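Local atomic coordinates of isomerase/lactonizing enzyme (Agrobacterium tumefaciens, PDB entry 1RVK), a protein that is of unknown function but belongs to the enolase superfamily, whose members typically use a bound magnesium ion to stabilise an enolate intermediate. Residues V131-S136 with G357-P362; C139-E144 with L332-L337; V161-K166 with M353-F358. One frame throughout, in Å; residues are numbered along the deposited sequence.

Contact 1 of 3, residues V131-S136 with G357-P362; sequences VLAYGS and GFVHVP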
loop_
_atom_site.group_PDB
_atom_site.type_symbol
_atom_site.label_atom_id
_atom_site.label_comp_id
_atom_site.label_asym_id
_atom_site.label_seq_id
_atom_site.Cartn_x
_atom_site.Cartn_y
_atom_site.Cartn_z
ATOM N N VAL A 131 -5.942 -9.300 11.878
ATOM C CA VAL A 131 -6.304 -9.698 10.528
ATOM C C VAL A 131 -5.177 -10.473 9.870
ATOM O O VAL A 131 -3.998 -10.201 10.112
ATOM C CB VAL A 131 -6.637 -8.466 9.652
ATOM C CG1 VAL A 131 -5.420 -7.562 9.532
ATOM C CG2 VAL A 131 -7.108 -8.916 8.275
ATOM N N LEU A 132 -5.549 -11.442 9.043
ATOM C CA LEU A 132 -4.570 -12.243 8.332
ATOM C C LEU A 132 -3.802 -11.345 7.374
ATOM O O LEU A 132 -4.365 -10.423 6.784
ATOM C CB LEU A 132 -5.255 -13.347 7.522
ATOM C CG LEU A 132 -5.911 -14.503 8.276
ATOM C CD1 LEU A 132 -6.655 -15.384 7.285
ATOM C CD2 LEU A 132 -4.854 -15.311 9.017
ATOM N N ALA A 133 -2.514 -11.622 7.224
ATOM C CA ALA A 133 -1.679 -10.854 6.315
ATOM C C ALA A 133 -1.013 -11.809 5.341
ATOM O O ALA A 133 -0.747 -12.963 5.683
ATOM C CB ALA A 133 -0.614 -10.091 7.101
ATOM N N TYR A 134 -0.776 -11.351 4.115
ATOM C CA TYR A 134 -0.074 -12.194 3.161
ATOM C C TYR A 134 1.319 -11.605 3.022
ATOM O O TYR A 134 1.505 -10.398 3.182
ATOM C CB TYR A 134 -0.796 -12.272 1.798
ATOM C CG TYR A 134 -0.960 -10.989 0.990
ATOM C CD1 TYR A 134 0.095 -10.454 0.246
ATOM C CD2 TYR A 134 -2.200 -10.362 0.906
ATOM C CE1 TYR A 134 -0.090 -9.324 -0.570
ATOM C CE2 TYR A 134 -2.396 -9.247 0.104
ATOM C CZ TYR A 134 -1.348 -8.732 -0.633
ATOM O OH TYR A 134 -1.572 -7.638 -1.440
ATOM N N GLY A 135 2.301 -12.463 2.781
ATOM C CA GLY A 135 3.662 -11.990 2.620
ATOM C C GLY A 135 3.806 -11.527 1.187
ATOM O O GLY A 135 3.746 -12.341 0.269
ATOM N N SER A 136 3.989 -10.223 1.001
ATOM C CA SER A 136 4.118 -9.634 -0.328
ATOM C C SER A 136 5.596 -9.557 -0.706
ATOM O O SER A 136 6.338 -8.731 -0.175
ATOM C CB SER A 136 3.485 -8.237 -0.321
ATOM O OG SER A 136 3.055 -7.851 -1.613
ATOM N N GLY A 357 0.079 -16.002 11.601
ATOM C CA GLY A 357 -0.181 -15.181 10.429
ATOM C C GLY A 357 -1.144 -14.024 10.633
ATOM O O GLY A 357 -1.615 -13.435 9.659
ATOM N N PHE A 358 -1.451 -13.698 11.885
ATOM C CA PHE A 358 -2.352 -12.588 12.168
ATOM C C PHE A 358 -1.597 -11.349 12.635
ATOM O O PHE A 358 -0.772 -11.424 13.545
ATOM C CB PHE A 358 -3.365 -12.952 13.261
ATOM C CG PHE A 358 -4.478 -13.847 12.796
ATOM C CD1 PHE A 358 -4.352 -15.228 12.863
ATOM C CD2 PHE A 358 -5.660 -13.303 12.300
ATOM C CE1 PHE A 358 -5.384 -16.060 12.447
ATOM C CE2 PHE A 358 -6.704 -14.129 11.880
ATOM C CZ PHE A 358 -6.562 -15.510 11.955
ATOM N N VAL A 359 -1.880 -10.214 12.002
ATOM C CA VAL A 359 -1.277 -8.949 12.403
ATOM C C VAL A 359 -2.232 -8.362 13.442
ATOM O O VAL A 359 -3.447 -8.366 13.243
ATOM C CB VAL A 359 -1.154 -7.967 11.210
ATOM C CG1 VAL A 359 -0.942 -6.541 11.719
ATOM C CG2 VAL A 359 0.019 -8.379 10.325
ATOM N N HIS A 360 -1.688 -7.883 14.557
ATOM C CA HIS A 360 -2.503 -7.300 15.618
ATOM C C HIS A 360 -2.369 -5.787 15.630
ATOM O O HIS A 360 -1.272 -5.259 15.799
ATOM C CB HIS A 360 -2.085 -7.857 16.982
ATOM C CG HIS A 360 -2.435 -9.298 17.176
ATOM N ND1 HIS A 360 -1.785 -10.318 16.513
ATOM C CD2 HIS A 360 -3.389 -9.887 17.933
ATOM C CE1 HIS A 360 -2.326 -11.474 16.856
ATOM N NE2 HIS A 360 -3.300 -11.240 17.716
ATOM N N VAL A 361 -3.485 -5.090 15.442
ATOM C CA VAL A 361 -3.457 -3.636 15.429
ATOM C C VAL A 361 -3.052 -3.123 16.807
ATOM O O VAL A 361 -3.683 -3.451 17.813
ATOM C CB VAL A 361 -4.831 -3.037 15.070
ATOM C CG1 VAL A 361 -4.687 -1.536 14.819
ATOM C CG2 VAL A 361 -5.410 -3.742 13.847
ATOM N N PRO A 362 -1.986 -2.317 16.871
ATOM C CA PRO A 362 -1.525 -1.777 18.152
ATOM C C PRO A 362 -2.624 -1.010 18.874
ATOM O O PRO A 362 -3.437 -0.332 18.247
ATOM C CB PRO A 362 -0.368 -0.869 17.745
ATOM C CG PRO A 362 0.180 -1.556 16.528
ATOM C CD PRO A 362 -1.083 -1.913 15.777
HETATM O O HOH W 1 -1.610 -15.040 7.137
#
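Val131 and Val359 form an antiparallel hydrogen-bonded pair, the centre of a short backbone junction between strand 131-136 and strand 358-360. Val131 N donates to Val359 O at 3.0 Å, and Val359 N answers to Val131 O at 2.8 Å. A third bond runs from Ala133 N to Gly357 O over 3.2 Å, just before the second strand begins. Between these bonds lies the non-hydrogen-bonded pair Leu132 and Phe358. Here a weaker contact fills in: Leu132 CA faces Gly357 O at 3.5 Å. One ordered water donates to both Ala133 O and Gly357 O, so Gly357 O receives two hydrogens. The strand axes diverge by 118° from parallel, well short of a straight antiparallel run, in keeping with the small number of paired residues.

Apolar contacts occupy both sides of the junction. On the Leu132 side, CD2 of Leu132 sits 3.4 Å above the plane of the Phe358 ring, over its centre, which makes this a CH-pi contact. Both side chains have CG anti to the carbonyl carbon and stand on the same face of the sheet, where they cross obliquely. Lys130 makes a cation-pi contact with the same ring. On the Val359 side, Ala133 CB meets Val359 CG2 at 3.7 Å, while Val131 and Val359 pack against Val319 and Leu316 of helix 313-321, respectively.

Strand 131-136 also bonds through its backbone to its parallel barrel neighbours 328-333 and 167-171; strand 358-360 is an antiparallel addition near its start. With the direct hydrogen bonds between the segments all made by the main chain, and the closest side-chain contacts apolar, the chemistry implies structural closure near the N-terminal end of a barrel strand, where TIM barrels do not place their catalytic groups.

Contact 2 of 3, residues C139-E144 with L332-L337; sequences CGDELE and LLHPFL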
loop_
_atom_site.group_PDB
_atom_site.type_symbol
_atom_site.label_atom_id
_atom_site.label_comp_id
_atom_site.label_asym_id
_atom_site.label_seq_id
_atom_site.Cartn_x
_atom_site.Cartn_y
_atom_site.Cartn_z
ATOM N N CYS A 139 9.728 -7.315 -6.087
ATOM C CA CYS A 139 9.897 -7.616 -7.503
ATOM C C CYS A 139 11.168 -8.440 -7.663
ATOM O O CYS A 139 12.076 -8.357 -6.837
ATOM C CB CYS A 139 10.038 -6.326 -8.315
ATOM S SG CYS A 139 8.549 -5.312 -8.379
ATOM N N GLY A 140 11.233 -9.225 -8.731
ATOM C CA GLY A 140 12.408 -10.044 -8.965
ATOM C C GLY A 140 13.670 -9.242 -9.227
ATOM O O GLY A 140 13.616 -8.066 -9.593
ATOM N N ASP A 141 14.817 -9.882 -9.043
ATOM C CA ASP A 141 16.096 -9.225 -9.269
ATOM C C ASP A 141 17.078 -10.168 -9.954
ATOM O O ASP A 141 16.682 -11.184 -10.527
ATOM C CB ASP A 141 16.685 -8.725 -7.941
ATOM C CG ASP A 141 16.714 -9.798 -6.864
ATOM O OD1 ASP A 141 17.211 -10.911 -7.133
ATOM O OD2 ASP A 141 16.245 -9.524 -5.737
ATOM N N GLU A 142 18.355 -9.814 -9.909
ATOM C CA GLU A 142 19.395 -10.632 -10.513
ATOM C C GLU A 142 20.467 -10.920 -9.467
ATOM O O GLU A 142 21.638 -11.135 -9.791
ATOM C CB GLU A 142 19.981 -9.912 -11.730
ATOM C CG GLU A 142 18.973 -9.763 -12.867
ATOM C CD GLU A 142 19.517 -8.994 -14.053
ATOM O OE1 GLU A 142 19.617 -7.750 -13.968
ATOM O OE2 GLU A 142 19.848 -9.636 -15.071
ATOM N N LEU A 143 20.037 -10.928 -8.206
ATOM C CA LEU A 143 20.912 -11.192 -7.067
ATOM C C LEU A 143 20.948 -12.684 -6.765
ATOM O O LEU A 143 19.922 -13.292 -6.465
ATOM C CB LEU A 143 20.408 -10.445 -5.828
ATOM C CG LEU A 143 20.638 -8.934 -5.710
ATOM C CD1 LEU A 143 20.477 -8.263 -7.049
ATOM C CD2 LEU A 143 19.659 -8.357 -4.699
ATOM N N GLU A 144 22.136 -13.271 -6.838
ATOM C CA GLU A 144 22.292 -14.693 -6.568
ATOM C C GLU A 144 21.744 -15.024 -5.182
ATOM O O GLU A 144 22.133 -14.408 -4.189
ATOM C CB GLU A 144 23.770 -15.070 -6.661
ATOM C CG GLU A 144 24.033 -16.559 -6.765
ATOM C CD GLU A 144 25.493 -16.862 -7.036
ATOM O OE1 GLU A 144 26.040 -16.317 -8.018
ATOM O OE2 GLU A 144 26.094 -17.644 -6.273
ATOM N N LEU A 332 7.047 -4.715 1.312
ATOM C CA LEU A 332 7.559 -5.852 0.549
ATOM C C LEU A 332 8.663 -6.630 1.262
ATOM O O LEU A 332 9.465 -6.058 2.005
ATOM C CB LEU A 332 8.053 -5.368 -0.817
ATOM C CG LEU A 332 6.962 -4.692 -1.653
ATOM C CD1 LEU A 332 7.539 -4.188 -2.962
ATOM C CD2 LEU A 332 5.839 -5.683 -1.908
ATOM N N LEU A 333 8.696 -7.937 1.008
ATOM C CA LEU A 333 9.651 -8.858 1.626
ATOM C C LEU A 333 10.728 -9.387 0.679
ATOM O O LEU A 333 10.513 -9.504 -0.530
ATOM C CB LEU A 333 8.893 -10.054 2.216
ATOM C CG LEU A 333 8.220 -10.017 3.596
ATOM C CD1 LEU A 333 7.929 -8.608 4.055
ATOM C CD2 LEU A 333 6.955 -10.855 3.532
ATOM N N HIS A 334 11.879 -9.736 1.250
ATOM C CA HIS A 334 13.005 -10.261 0.487
ATOM C C HIS A 334 13.873 -11.087 1.434
ATOM O O HIS A 334 14.045 -10.731 2.598
ATOM C CB HIS A 334 13.821 -9.109 -0.109
ATOM C CG HIS A 334 14.822 -9.541 -1.138
ATOM N ND1 HIS A 334 15.991 -10.196 -0.814
ATOM C CD2 HIS A 334 14.814 -9.431 -2.489
ATOM C CE1 HIS A 334 16.660 -10.470 -1.919
ATOM N NE2 HIS A 334 15.967 -10.018 -2.950
ATOM N N PRO A 335 14.425 -12.207 0.951
ATOM C CA PRO A 335 15.260 -13.020 1.842
ATOM C C PRO A 335 16.452 -12.296 2.476
ATOM O O PRO A 335 16.899 -12.670 3.557
ATOM C CB PRO A 335 15.683 -14.197 0.954
ATOM C CG PRO A 335 15.557 -13.654 -0.458
ATOM C CD PRO A 335 14.301 -12.829 -0.379
ATOM N N PHE A 336 16.957 -11.258 1.821
ATOM C CA PHE A 336 18.106 -10.531 2.363
ATOM C C PHE A 336 17.724 -9.509 3.424
ATOM O O PHE A 336 18.595 -8.967 4.105
ATOM C CB PHE A 336 18.866 -9.798 1.251
ATOM C CG PHE A 336 19.416 -10.697 0.180
ATOM C CD1 PHE A 336 19.387 -12.081 0.320
ATOM C CD2 PHE A 336 19.971 -10.151 -0.973
ATOM C CE1 PHE A 336 19.900 -12.911 -0.677
ATOM C CE2 PHE A 336 20.486 -10.968 -1.971
ATOM C CZ PHE A 336 20.450 -12.351 -1.823
ATOM N N LEU A 337 16.429 -9.248 3.570
ATOM C CA LEU A 337 15.967 -8.252 4.531
ATOM C C LEU A 337 15.107 -8.832 5.649
ATOM O O LEU A 337 14.410 -9.828 5.459
ATOM C CB LEU A 337 15.175 -7.162 3.797
ATOM C CG LEU A 337 15.863 -6.487 2.608
ATOM C CD1 LEU A 337 14.897 -5.521 1.929
ATOM C CD2 LEU A 337 17.104 -5.756 3.089
#
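Asp141 and His334 meet tip to tip in the buried part of this contact. His334 NE2 donates to Asp141 OD2 at 2.8 Å with an N-H...O angle of 153°; the oxygen is approached nearly along its C-O axis and lies close to the imidazole plane, while carboxylate and ring planes are turned 43° apart. The other ring nitrogen is used as well: His334 ND1 accepts from Phe336 N at 3.0 Å, again in the ring plane. Bonds at both nitrogens fix the ring's rotation and assign the NE2 hydrogen. Pro335 CD covers one face of the imidazole.

The carboxylate has its own bonds. Asp141 OD1 accepts from Leu143 N at 3.0 Å, met from above the carboxylate plane, which closes an Asx turn; Leu147 N binds the same oxygen.

One face of the Phe336 ring is still covered, by His334 CE1 3.4 Å above its plane and offset toward the rim. On the Leu143 and Glu144 side the packing is looser. Leu143 CD2 comes no nearer to Phe336 than 3.9 Å, at CE2, the two side chains crossing obliquely, and Glu144 O lies in plane at the ring edge, 3.6 Å from Phe336 CZ. Phe336 is exposed and touches a crystal neighbour, so its exact pose may owe something to the lattice. No backbone pairing supports this side.

The contact thus joins the loop after strand 130-137 to the type I turn from His334 to Leu337, directly following strand 328-333. Strand 25-28 lies against both: Pro27 is touched by Leu143, His334 and Leu337, and His26 NE2 bonds to Gly140 O, consistent with the N-terminal capping domain of this superfamily lying against barrel loops. Behind the turn, Leu333 packs on Phe156 and Leu160 of helix 150-163.

Contact 3 of 3, residues V161-K166 with M353-F358; sequences VKRGYK and MDRDGF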
loop_
_atom_site.group_PDB
_atom_site.type_symbol
_atom_site.label_atom_id
_atom_site.label_comp_id
_atom_site.label_asym_id
_atom_site.label_seq_id
_atom_site.Cartn_x
_atom_site.Cartn_y
_atom_site.Cartn_z
ATOM N N VAL A 161 6.150 -19.389 4.874
ATOM C CA VAL A 161 5.139 -20.279 5.433
ATOM C C VAL A 161 5.560 -20.633 6.856
ATOM O O VAL A 161 4.735 -20.677 7.767
ATOM C CB VAL A 161 4.990 -21.567 4.587
ATOM C CG1 VAL A 161 4.119 -22.581 5.315
ATOM C CG2 VAL A 161 4.361 -21.224 3.238
ATOM N N LYS A 162 6.853 -20.871 7.042
ATOM C CA LYS A 162 7.380 -21.199 8.362
ATOM C C LYS A 162 7.111 -20.043 9.330
ATOM O O LYS A 162 6.799 -20.266 10.503
ATOM C CB LYS A 162 8.885 -21.469 8.272
ATOM C CG LYS A 162 9.532 -21.880 9.587
ATOM C CD LYS A 162 11.021 -22.155 9.401
ATOM C CE LYS A 162 11.682 -22.575 10.706
ATOM N NZ LYS A 162 11.566 -21.523 11.756
ATOM N N ARG A 163 7.229 -18.814 8.833
ATOM C CA ARG A 163 6.994 -17.617 9.642
ATOM C C ARG A 163 5.540 -17.514 10.097
ATOM O O ARG A 163 5.246 -16.898 11.122
ATOM C CB ARG A 163 7.368 -16.358 8.851
ATOM C CG ARG A 163 7.035 -15.046 9.550
ATOM C CD ARG A 163 7.833 -14.846 10.832
ATOM N NE ARG A 163 7.503 -13.577 11.482
ATOM C CZ ARG A 163 6.418 -13.370 12.227
ATOM N NH1 ARG A 163 5.547 -14.347 12.434
ATOM N NH2 ARG A 163 6.202 -12.175 12.762
ATOM N N GLY A 164 4.631 -18.102 9.327
ATOM C CA GLY A 164 3.231 -18.065 9.707
ATOM C C GLY A 164 2.273 -17.506 8.673
ATOM O O GLY A 164 1.062 -17.588 8.853
ATOM N N TYR A 165 2.804 -16.934 7.596
ATOM C CA TYR A 165 1.956 -16.372 6.546
ATOM C C TYR A 165 1.053 -17.446 5.946
ATOM O O TYR A 165 1.525 -18.520 5.581
ATOM C CB TYR A 165 2.823 -15.764 5.438
ATOM C CG TYR A 165 3.518 -14.478 5.826
ATOM C CD1 TYR A 165 2.812 -13.277 5.895
ATOM C CD2 TYR A 165 4.884 -14.456 6.115
ATOM C CE1 TYR A 165 3.447 -12.085 6.235
ATOM C CE2 TYR A 165 5.531 -13.262 6.462
ATOM C CZ TYR A 165 4.803 -12.083 6.518
ATOM O OH TYR A 165 5.423 -10.901 6.852
ATOM N N LYS A 166 -0.242 -17.150 5.848
ATOM C CA LYS A 166 -1.206 -18.087 5.274
ATOM C C LYS A 166 -1.434 -17.787 3.792
ATOM O O LYS A 166 -2.095 -18.548 3.081
ATOM C CB LYS A 166 -2.536 -18.013 6.028
ATOM C CG LYS A 166 -2.511 -18.651 7.417
ATOM C CD LYS A 166 -3.875 -18.526 8.088
ATOM C CE LYS A 166 -4.034 -19.489 9.259
ATOM N NZ LYS A 166 -3.018 -19.305 10.324
HETATM N N MSE A 353 3.121 -9.307 13.754
HETATM C CA MSE A 353 2.372 -10.481 13.321
HETATM C C MSE A 353 2.715 -11.702 14.174
HETATM O O MSE A 353 3.894 -11.990 14.408
HETATM C CB MSE A 353 2.666 -10.779 11.847
HETATM C CG MSE A 353 1.788 -11.880 11.262
HETATM SE SE MSE A 353 2.143 -12.247 9.401
HETATM C CE MSE A 353 3.706 -13.379 9.629
ATOM N N ASP A 354 1.695 -12.422 14.645
ATOM C CA ASP A 354 1.965 -13.606 15.453
ATOM C C ASP A 354 2.400 -14.787 14.592
ATOM O O ASP A 354 2.502 -14.677 13.367
ATOM C CB ASP A 354 0.759 -13.991 16.336
ATOM C CG ASP A 354 -0.488 -14.349 15.542
ATOM O OD1 ASP A 354 -0.377 -14.929 14.444
ATOM O OD2 ASP A 354 -1.598 -14.068 16.047
ATOM N N ARG A 355 2.668 -15.915 15.242
ATOM C CA ARG A 355 3.127 -17.109 14.547
ATOM C C ARG A 355 2.048 -17.798 13.725
ATOM O O ARG A 355 2.332 -18.759 13.010
ATOM C CB ARG A 355 3.711 -18.103 15.556
ATOM C CG ARG A 355 4.836 -17.534 16.404
ATOM C CD ARG A 355 6.033 -17.164 15.550
ATOM N NE ARG A 355 6.583 -18.327 14.860
ATOM C CZ ARG A 355 7.635 -18.286 14.050
ATOM N NH1 ARG A 355 8.257 -17.135 13.824
ATOM N NH2 ARG A 355 8.064 -19.395 13.461
ATOM N N ASP A 356 0.812 -17.312 13.827
ATOM C CA ASP A 356 -0.301 -17.895 13.084
ATOM C C ASP A 356 -0.662 -17.078 11.842
ATOM O O ASP A 356 -1.597 -17.418 11.118
ATOM C CB ASP A 356 -1.524 -18.030 13.996
ATOM C CG ASP A 356 -1.360 -19.132 15.029
ATOM O OD1 ASP A 356 -2.069 -19.099 16.058
ATOM O OD2 ASP A 356 -0.531 -20.041 14.808
ATOM N N GLY A 357 0.079 -16.002 11.601
ATOM C CA GLY A 357 -0.181 -15.181 10.429
ATOM C C GLY A 357 -1.144 -14.024 10.633
ATOM O O GLY A 357 -1.615 -13.435 9.659
ATOM N N PHE A 358 -1.451 -13.698 11.885
ATOM C CA PHE A 358 -2.352 -12.588 12.168
ATOM C C PHE A 358 -1.597 -11.349 12.635
ATOM O O PHE A 358 -0.772 -11.424 13.545
ATOM C CB PHE A 358 -3.365 -12.952 13.261
ATOM C CG PHE A 358 -4.478 -13.847 12.796
ATOM C CD1 PHE A 358 -4.352 -15.228 12.863
ATOM C CD2 PHE A 358 -5.660 -13.303 12.300
ATOM C CE1 PHE A 358 -5.384 -16.060 12.447
ATOM C CE2 PHE A 358 -6.704 -14.129 11.880
ATOM C CZ PHE A 358 -6.562 -15.510 11.955
HETATM O O HOH W 2 10.130 -18.368 11.491
HETATM O O HOH W 3 4.585 -20.210 12.395
HETATM O O HOH W 1 -1.610 -15.040 7.137
#
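The Tyr165 ring carries Met353, a selenomethionine, on one face: CE stands 3.4 Å above the plane, over the centre, while SE lies obliquely, completing a Met-aromatic contact with Tyr165 CE1 at 3.4 Å. The same methyl also covers one face of the Arg163 guanidinium, offset toward its rim; the bend at chi3 (81°) places CE there. In plane at the edge of that guanidinium is Met353 O, which takes a nearly straight bond (172°) from Arg163 NH2 at 2.8 Å. Arg163 NH1 reaches Asp354 O at 3.2 Å from above the carbonyl plane, opposite the side used by Gly357 N. The Arg355 guanidinium has Arg163 O 4.0 Å above its centre and a water at its edge. The two guanidinium planes are only 8° apart and their NH1 atoms 4.1 Å, a like-charge proximity probably eased by the salt bridge from Arg163 NE to Asp340. Arg163 O itself is buried without a polar partner.

Gly164, whose positive phi closes a Schellman motif, brings its CA within 3.5 Å of Arg355 O. A water bridges Lys162 O and Arg355 O. Asp354 OD1 shapes the facing turn, accepting from Asp356 N in an Asx turn and from Phe358 N on the opposite face of the carboxylate.

The contact joins the end of helix 150-163, and its link to strand 167-171, with the turn preceding strand 358-360. Tyr165 OH bonds to Arg330 on strand 328-333, where Met353 also packs, and Lys166 rests on Leu132 of strand 130-137.

From the N terminus, the capping region comes first, then strand 130-137, where contact 1 opens at 131-136; contact 2 opens at 139-144 and contact 3 at 161-166. Contact 2 closes first, at 332-337, contact 3 next, at 353-358, and contact 1 last, at 357-362, with 220 residues between its segments. Contact 2 therefore lies entirely within the span of contact 1 and crosses contact 3, which shares Gly357 and Phe358 with contact 1. Contacts 1 and 3 have centres about 8 Å apart and share a water; the centre of contact 2 is about 21 Å from contact 1 and about 20 Å from contact 3. Together they tie strand 130-137, its following loop and helix 150-163 to strand 328-333 and to the loop and strand 358-360 that follow it.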